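PDB 7C90: cytochrome c, mono-and diheme variant from Methylophaga aminisulfidivorans MP, which probably carries electrons through its covalently attached heme c, as expected of a cytochrome cL serving bacterial methanol oxidation. Local coordinates for residues F49-L63 / Y136-M148. Numbering follows the deposited sequence.
Sequences FGKKGEKTEAVEHFL and YNNLTKDEILHIM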
loop_
_atom_site.group_PDB
_atom_site.type_symbol
_atom_site.label_atom_id
_atom_site.label_comp_id
_atom_site.label_asym_id
_atom_site.label_seq_id
_atom_site.Cartn_x
_atom_site.Cartn_y
_atom_site.Cartn_z
ATOM N N PHE A 49 -25.155 -12.008 -2.657
ATOM C CA PHE A 49 -24.279 -11.358 -3.661
ATOM C C PHE A 49 -23.023 -12.200 -3.850
ATOM O O PHE A 49 -22.597 -12.900 -2.899
ATOM C CB PHE A 49 -23.881 -9.935 -3.253
ATOM C CG PHE A 49 -24.676 -8.862 -3.949
ATOM C CD1 PHE A 49 -25.869 -8.410 -3.412
ATOM C CD2 PHE A 49 -24.244 -8.329 -5.155
ATOM C CE1 PHE A 49 -26.608 -7.432 -4.062
ATOM C CE2 PHE A 49 -24.984 -7.357 -5.808
ATOM C CZ PHE A 49 -26.169 -6.913 -5.261
ATOM N N GLY A 50 -22.463 -12.132 -5.050
ATOM C CA GLY A 50 -21.094 -12.583 -5.317
ATOM C C GLY A 50 -21.051 -13.974 -5.907
ATOM O O GLY A 50 -22.109 -14.496 -6.275
ATOM N N LYS A 51 -19.843 -14.540 -5.965
ATOM C CA LYS A 51 -19.510 -15.859 -6.555
ATOM C C LYS A 51 -20.241 -16.970 -5.779
ATOM O O LYS A 51 -20.013 -17.131 -4.560
ATOM C CB LYS A 51 -17.985 -16.030 -6.560
ATOM C CG LYS A 51 -17.481 -17.169 -7.429
ATOM C CD LYS A 51 -15.986 -17.407 -7.381
ATOM C CE LYS A 51 -15.619 -18.719 -8.046
ATOM N NZ LYS A 51 -14.414 -19.355 -7.452
ATOM N N LYS A 52 -21.101 -17.710 -6.477
ATOM C CA LYS A 52 -21.824 -18.890 -5.941
ATOM C C LYS A 52 -20.914 -20.118 -6.081
ATOM O O LYS A 52 -20.320 -20.289 -7.158
ATOM C CB LYS A 52 -23.162 -19.048 -6.670
ATOM C CG LYS A 52 -23.978 -17.765 -6.786
ATOM C CD LYS A 52 -25.485 -17.959 -6.662
ATOM C CE LYS A 52 -26.221 -16.701 -6.248
ATOM N NZ LYS A 52 -25.961 -16.345 -4.833
ATOM N N GLY A 53 -20.753 -20.887 -5.000
ATOM C CA GLY A 53 -20.216 -22.260 -5.024
ATOM C C GLY A 53 -21.311 -23.249 -4.665
ATOM O O GLY A 53 -22.477 -22.809 -4.558
ATOM N N GLU A 54 -20.968 -24.536 -4.515
ATOM C CA GLU A 54 -21.802 -25.529 -3.782
ATOM C C GLU A 54 -22.222 -24.894 -2.448
ATOM O O GLU A 54 -21.410 -24.122 -1.882
ATOM C CB GLU A 54 -21.064 -26.858 -3.560
ATOM C CG GLU A 54 -19.552 -26.746 -3.363
ATOM C CD GLU A 54 -18.715 -27.184 -4.558
ATOM O OE1 GLU A 54 -17.995 -28.197 -4.425
ATOM O OE2 GLU A 54 -18.778 -26.516 -5.621
ATOM N N LYS A 55 -23.448 -25.168 -1.986
ATOM C CA LYS A 55 -23.986 -24.648 -0.697
ATOM C C LYS A 55 -23.631 -25.629 0.428
ATOM O O LYS A 55 -24.507 -26.394 0.827
ATOM C CB LYS A 55 -25.499 -24.424 -0.802
ATOM C CG LYS A 55 -26.165 -23.841 0.441
ATOM C CD LYS A 55 -25.418 -22.673 1.071
ATOM C CE LYS A 55 -26.291 -21.452 1.275
ATOM N NZ LYS A 55 -27.275 -21.665 2.360
ATOM N N THR A 56 -22.400 -25.562 0.941
ATOM C CA THR A 56 -21.775 -26.571 1.829
ATOM C C THR A 56 -22.377 -26.497 3.239
ATOM O O THR A 56 -23.072 -25.517 3.553
ATOM C CB THR A 56 -20.262 -26.358 1.895
ATOM O OG1 THR A 56 -20.057 -25.138 2.609
ATOM C CG2 THR A 56 -19.617 -26.275 0.531
ATOM N N GLU A 57 -22.078 -27.499 4.067
ATOM C CA GLU A 57 -22.537 -27.596 5.472
ATOM C C GLU A 57 -21.872 -26.480 6.302
ATOM O O GLU A 57 -22.558 -25.881 7.127
ATOM C CB GLU A 57 -22.211 -28.987 6.015
ATOM C CG GLU A 57 -22.504 -29.134 7.498
ATOM C CD GLU A 57 -21.973 -30.395 8.156
ATOM O OE1 GLU A 57 -21.200 -31.130 7.512
ATOM O OE2 GLU A 57 -22.312 -30.611 9.333
ATOM N N ALA A 58 -20.573 -26.222 6.113
ATOM C CA ALA A 58 -19.843 -25.133 6.802
ATOM C C ALA A 58 -20.510 -23.786 6.497
ATOM O O ALA A 58 -20.733 -22.992 7.438
ATOM C CB ALA A 58 -18.392 -25.139 6.421
ATOM N N VAL A 59 -20.874 -23.530 5.245
ATOM C CA VAL A 59 -21.484 -22.220 4.884
ATOM C C VAL A 59 -22.872 -22.141 5.533
ATOM O O VAL A 59 -23.184 -21.106 6.170
ATOM C CB VAL A 59 -21.501 -22.005 3.363
ATOM C CG1 VAL A 59 -22.444 -20.887 2.954
ATOM C CG2 VAL A 59 -20.092 -21.763 2.823
ATOM N N GLU A 60 -23.692 -23.177 5.415
ATOM C CA GLU A 60 -25.068 -23.123 5.997
ATOM C C GLU A 60 -24.935 -22.937 7.519
ATOM O O GLU A 60 -25.630 -22.058 8.098
ATOM C CB GLU A 60 -25.889 -24.347 5.578
ATOM C CG GLU A 60 -27.292 -24.377 6.176
ATOM C CD GLU A 60 -28.062 -25.676 5.953
ATOM O OE1 GLU A 60 -27.969 -26.236 4.841
ATOM O OE2 GLU A 60 -28.744 -26.136 6.903
ATOM N N HIS A 61 -24.028 -23.676 8.150
ATOM C CA HIS A 61 -23.771 -23.581 9.613
ATOM C C HIS A 61 -23.365 -22.137 9.966
ATOM O O HIS A 61 -23.881 -21.572 10.966
ATOM C CB HIS A 61 -22.703 -24.577 10.062
ATOM C CG HIS A 61 -22.552 -24.620 11.547
ATOM N ND1 HIS A 61 -23.556 -25.087 12.372
ATOM C CD2 HIS A 61 -21.547 -24.226 12.361
ATOM C CE1 HIS A 61 -23.166 -25.012 13.622
ATOM N NE2 HIS A 61 -21.937 -24.494 13.646
ATOM N N PHE A 62 -22.493 -21.546 9.148
ATOM C CA PHE A 62 -21.916 -20.215 9.429
ATOM C C PHE A 62 -23.026 -19.174 9.332
ATOM O O PHE A 62 -23.100 -18.325 10.246
ATOM C CB PHE A 62 -20.729 -19.877 8.525
ATOM C CG PHE A 62 -20.181 -18.499 8.805
ATOM C CD1 PHE A 62 -19.368 -18.283 9.904
ATOM C CD2 PHE A 62 -20.564 -17.412 8.045
ATOM C CE1 PHE A 62 -18.877 -17.020 10.190
ATOM C CE2 PHE A 62 -20.096 -16.136 8.349
ATOM C CZ PHE A 62 -19.250 -15.947 9.418
ATOM N N LEU A 63 -23.854 -19.241 8.287
ATOM C CA LEU A 63 -24.916 -18.227 8.055
ATOM C C LEU A 63 -25.895 -18.240 9.236
ATOM O O LEU A 63 -26.474 -17.169 9.506
ATOM C CB LEU A 63 -25.642 -18.470 6.727
ATOM C CG LEU A 63 -24.777 -18.337 5.474
ATOM C CD1 LEU A 63 -25.622 -18.440 4.219
ATOM C CD2 LEU A 63 -23.995 -17.043 5.504
ATOM N N TYR A 136 -16.363 -10.608 -2.185
ATOM C CA TYR A 136 -17.600 -11.348 -2.530
ATOM C C TYR A 136 -17.615 -11.802 -3.994
ATOM O O TYR A 136 -18.180 -12.823 -4.256
ATOM C CB TYR A 136 -18.856 -10.600 -2.081
ATOM C CG TYR A 136 -19.179 -9.316 -2.793
ATOM C CD1 TYR A 136 -19.908 -9.321 -3.959
ATOM C CD2 TYR A 136 -18.778 -8.094 -2.298
ATOM C CE1 TYR A 136 -20.220 -8.155 -4.625
ATOM C CE2 TYR A 136 -19.083 -6.913 -2.943
ATOM C CZ TYR A 136 -19.810 -6.949 -4.114
ATOM O OH TYR A 136 -20.127 -5.810 -4.776
ATOM N N ASN A 137 -16.974 -11.077 -4.902
ATOM C CA ASN A 137 -17.000 -11.460 -6.343
ATOM C C ASN A 137 -15.809 -12.350 -6.699
ATOM O O ASN A 137 -15.857 -12.971 -7.768
ATOM C CB ASN A 137 -17.132 -10.233 -7.246
ATOM C CG ASN A 137 -18.583 -9.865 -7.428
ATOM O OD1 ASN A 137 -19.443 -10.730 -7.346
ATOM N ND2 ASN A 137 -18.867 -8.594 -7.632
ATOM N N ASN A 138 -14.787 -12.415 -5.852
ATOM C CA ASN A 138 -13.502 -13.097 -6.128
ATOM C C ASN A 138 -13.515 -14.525 -5.565
ATOM O O ASN A 138 -12.795 -15.368 -6.130
ATOM C CB ASN A 138 -12.328 -12.338 -5.518
ATOM C CG ASN A 138 -12.111 -10.975 -6.127
ATOM O OD1 ASN A 138 -12.608 -10.701 -7.221
ATOM N ND2 ASN A 138 -11.355 -10.141 -5.433
ATOM N N LEU A 139 -14.230 -14.748 -4.454
ATOM C CA LEU A 139 -14.193 -15.982 -3.631
ATOM C C LEU A 139 -15.615 -16.392 -3.265
ATOM O O LEU A 139 -16.406 -15.498 -2.982
ATOM C CB LEU A 139 -13.419 -15.706 -2.346
ATOM C CG LEU A 139 -11.977 -15.246 -2.503
ATOM C CD1 LEU A 139 -11.381 -14.957 -1.156
ATOM C CD2 LEU A 139 -11.146 -16.273 -3.244
ATOM N N THR A 140 -15.919 -17.693 -3.274
ATOM C CA THR A 140 -17.166 -18.240 -2.685
ATOM C C THR A 140 -17.110 -18.086 -1.160
ATOM O O THR A 140 -15.979 -17.937 -0.561
ATOM C CB THR A 140 -17.431 -19.710 -3.052
ATOM O OG1 THR A 140 -16.486 -20.509 -2.329
ATOM C CG2 THR A 140 -17.340 -19.981 -4.541
ATOM N N LYS A 141 -18.276 -18.142 -0.533
ATOM C CA LYS A 141 -18.403 -18.113 0.943
ATOM C C LYS A 141 -17.636 -19.299 1.536
ATOM O O LYS A 141 -16.917 -19.090 2.511
ATOM C CB LYS A 141 -19.872 -18.095 1.332
ATOM C CG LYS A 141 -20.546 -16.754 1.074
ATOM C CD LYS A 141 -21.882 -16.637 1.768
ATOM C CE LYS A 141 -23.006 -17.213 0.938
ATOM N NZ LYS A 141 -23.246 -16.381 -0.270
ATOM N N ASP A 142 -17.686 -20.468 0.899
ATOM C CA ASP A 142 -16.961 -21.665 1.390
ATOM C C ASP A 142 -15.458 -21.404 1.332
ATOM O O ASP A 142 -14.756 -21.821 2.261
ATOM C CB ASP A 142 -17.310 -22.916 0.581
ATOM C CG ASP A 142 -16.864 -24.183 1.290
ATOM O OD1 ASP A 142 -17.419 -24.451 2.377
ATOM O OD2 ASP A 142 -15.928 -24.859 0.779
ATOM N N GLU A 143 -14.981 -20.734 0.276
ATOM C CA GLU A 143 -13.544 -20.418 0.120
ATOM C C GLU A 143 -13.114 -19.421 1.196
ATOM O O GLU A 143 -12.045 -19.582 1.773
ATOM C CB GLU A 143 -13.260 -19.900 -1.282
ATOM C CG GLU A 143 -13.339 -20.973 -2.342
ATOM C CD GLU A 143 -13.209 -20.424 -3.759
ATOM O OE1 GLU A 143 -13.747 -19.297 -4.058
ATOM O OE2 GLU A 143 -12.555 -21.109 -4.565
ATOM N N ILE A 144 -13.949 -18.443 1.502
ATOM C CA ILE A 144 -13.647 -17.462 2.585
ATOM C C ILE A 144 -13.506 -18.210 3.915
ATOM O O ILE A 144 -12.537 -17.943 4.644
ATOM C CB ILE A 144 -14.706 -16.349 2.604
ATOM C CG1 ILE A 144 -14.566 -15.458 1.364
ATOM C CG2 ILE A 144 -14.635 -15.523 3.889
ATOM C CD1 ILE A 144 -15.750 -14.526 1.144
ATOM N N LEU A 145 -14.392 -19.152 4.217
ATOM C CA LEU A 145 -14.315 -19.898 5.505
ATOM C C LEU A 145 -13.038 -20.758 5.541
ATOM O O LEU A 145 -12.448 -20.892 6.598
ATOM C CB LEU A 145 -15.566 -20.760 5.680
ATOM C CG LEU A 145 -16.872 -19.989 5.780
ATOM C CD1 LEU A 145 -18.060 -20.940 5.807
ATOM C CD2 LEU A 145 -16.858 -19.126 7.020
ATOM N N HIS A 146 -12.620 -21.332 4.422
ATOM C CA HIS A 146 -11.326 -22.062 4.316
ATOM C C HIS A 146 -10.175 -21.126 4.680
ATOM O O HIS A 146 -9.311 -21.478 5.530
ATOM C CB HIS A 146 -11.170 -22.641 2.912
ATOM C CG HIS A 146 -11.899 -23.924 2.734
ATOM N ND1 HIS A 146 -13.162 -23.999 2.249
ATOM C CD2 HIS A 146 -11.521 -25.190 2.987
ATOM C CE1 HIS A 146 -13.528 -25.263 2.154
ATOM N NE2 HIS A 146 -12.540 -26.017 2.621
ATOM N N ILE A 147 -10.160 -19.948 4.065
ATOM C CA ILE A 147 -9.078 -18.949 4.302
ATOM C C ILE A 147 -9.112 -18.570 5.769
ATOM O O ILE A 147 -8.050 -18.398 6.370
ATOM C CB ILE A 147 -9.234 -17.729 3.369
ATOM C CG1 ILE A 147 -8.985 -18.120 1.906
ATOM C CG2 ILE A 147 -8.328 -16.593 3.826
ATOM C CD1 ILE A 147 -9.220 -16.995 0.909
ATOM N N MET A 148 -10.308 -18.342 6.304
ATOM C CA MET A 148 -10.459 -17.957 7.730
ATOM C C MET A 148 -9.900 -19.060 8.642
ATOM O O MET A 148 -9.121 -18.714 9.564
ATOM C CB MET A 148 -11.907 -17.668 8.079
ATOM C CG MET A 148 -12.340 -16.313 7.541
ATOM S SD MET A 148 -14.144 -16.154 7.545
ATOM C CE MET A 148 -14.567 -16.435 9.254
HETATM O O HOH W 1 -21.324 -15.057 -2.174
HETATM O O HOH W 2 -20.818 -18.373 -2.063
HETATM O O HOH W 3 -12.187 -18.535 -6.426
HETATM O O HOH W 4 -19.811 -21.236 -1.069
#
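Asp142 OD1 is gripped by two hydroxyls: Thr56 OG1 donates to it at 2.7 Å, from above the carboxylate plane, and Tyr70 OH bonds it as well. Thr56 suits its N-cap place because OG1, set between its own backbone N and carbonyl carbon (chi1 69°), also accepts from Val59 N while its proton goes to Asp142. Replacing this threonine by alanine would take away OG1, and is likely to leave Val59 N without its side-chain cap and Asp142 with one hydroxyl partner fewer. Just beyond, branched Val59 lays CG2 against the first turn of the other helix, 3.3 Å from Asp142 N, and against Leu145 CD1. The other branch of Leu145, CD2, sits over one face of Phe62, a CH-pi contact 4.0 Å from the ring centroid. In the loop, Lys51 N donates to Tyr136 O (2.9 Å). Gly50 fits here since a CB would collide with that carbonyl. The long Lys51 chain runs past Thr140 CG2 to a weak salt bridge, NZ to Glu143 OE1 at 3.5 Å, reinforced by a shared water. Thr140 N donates to Glu143 OE1 and Glu143 N donates back to Thr140 OG1, the capping box that starts this helix. The helical segments 57-63 and 141-148 cross at 85°, their axes 9.2 Å apart at the closest; Phe121 of helix 117-126 packs on Phe62 and Met148, while helix 74-87 meets His146 and Ile147, the latter touching the heme.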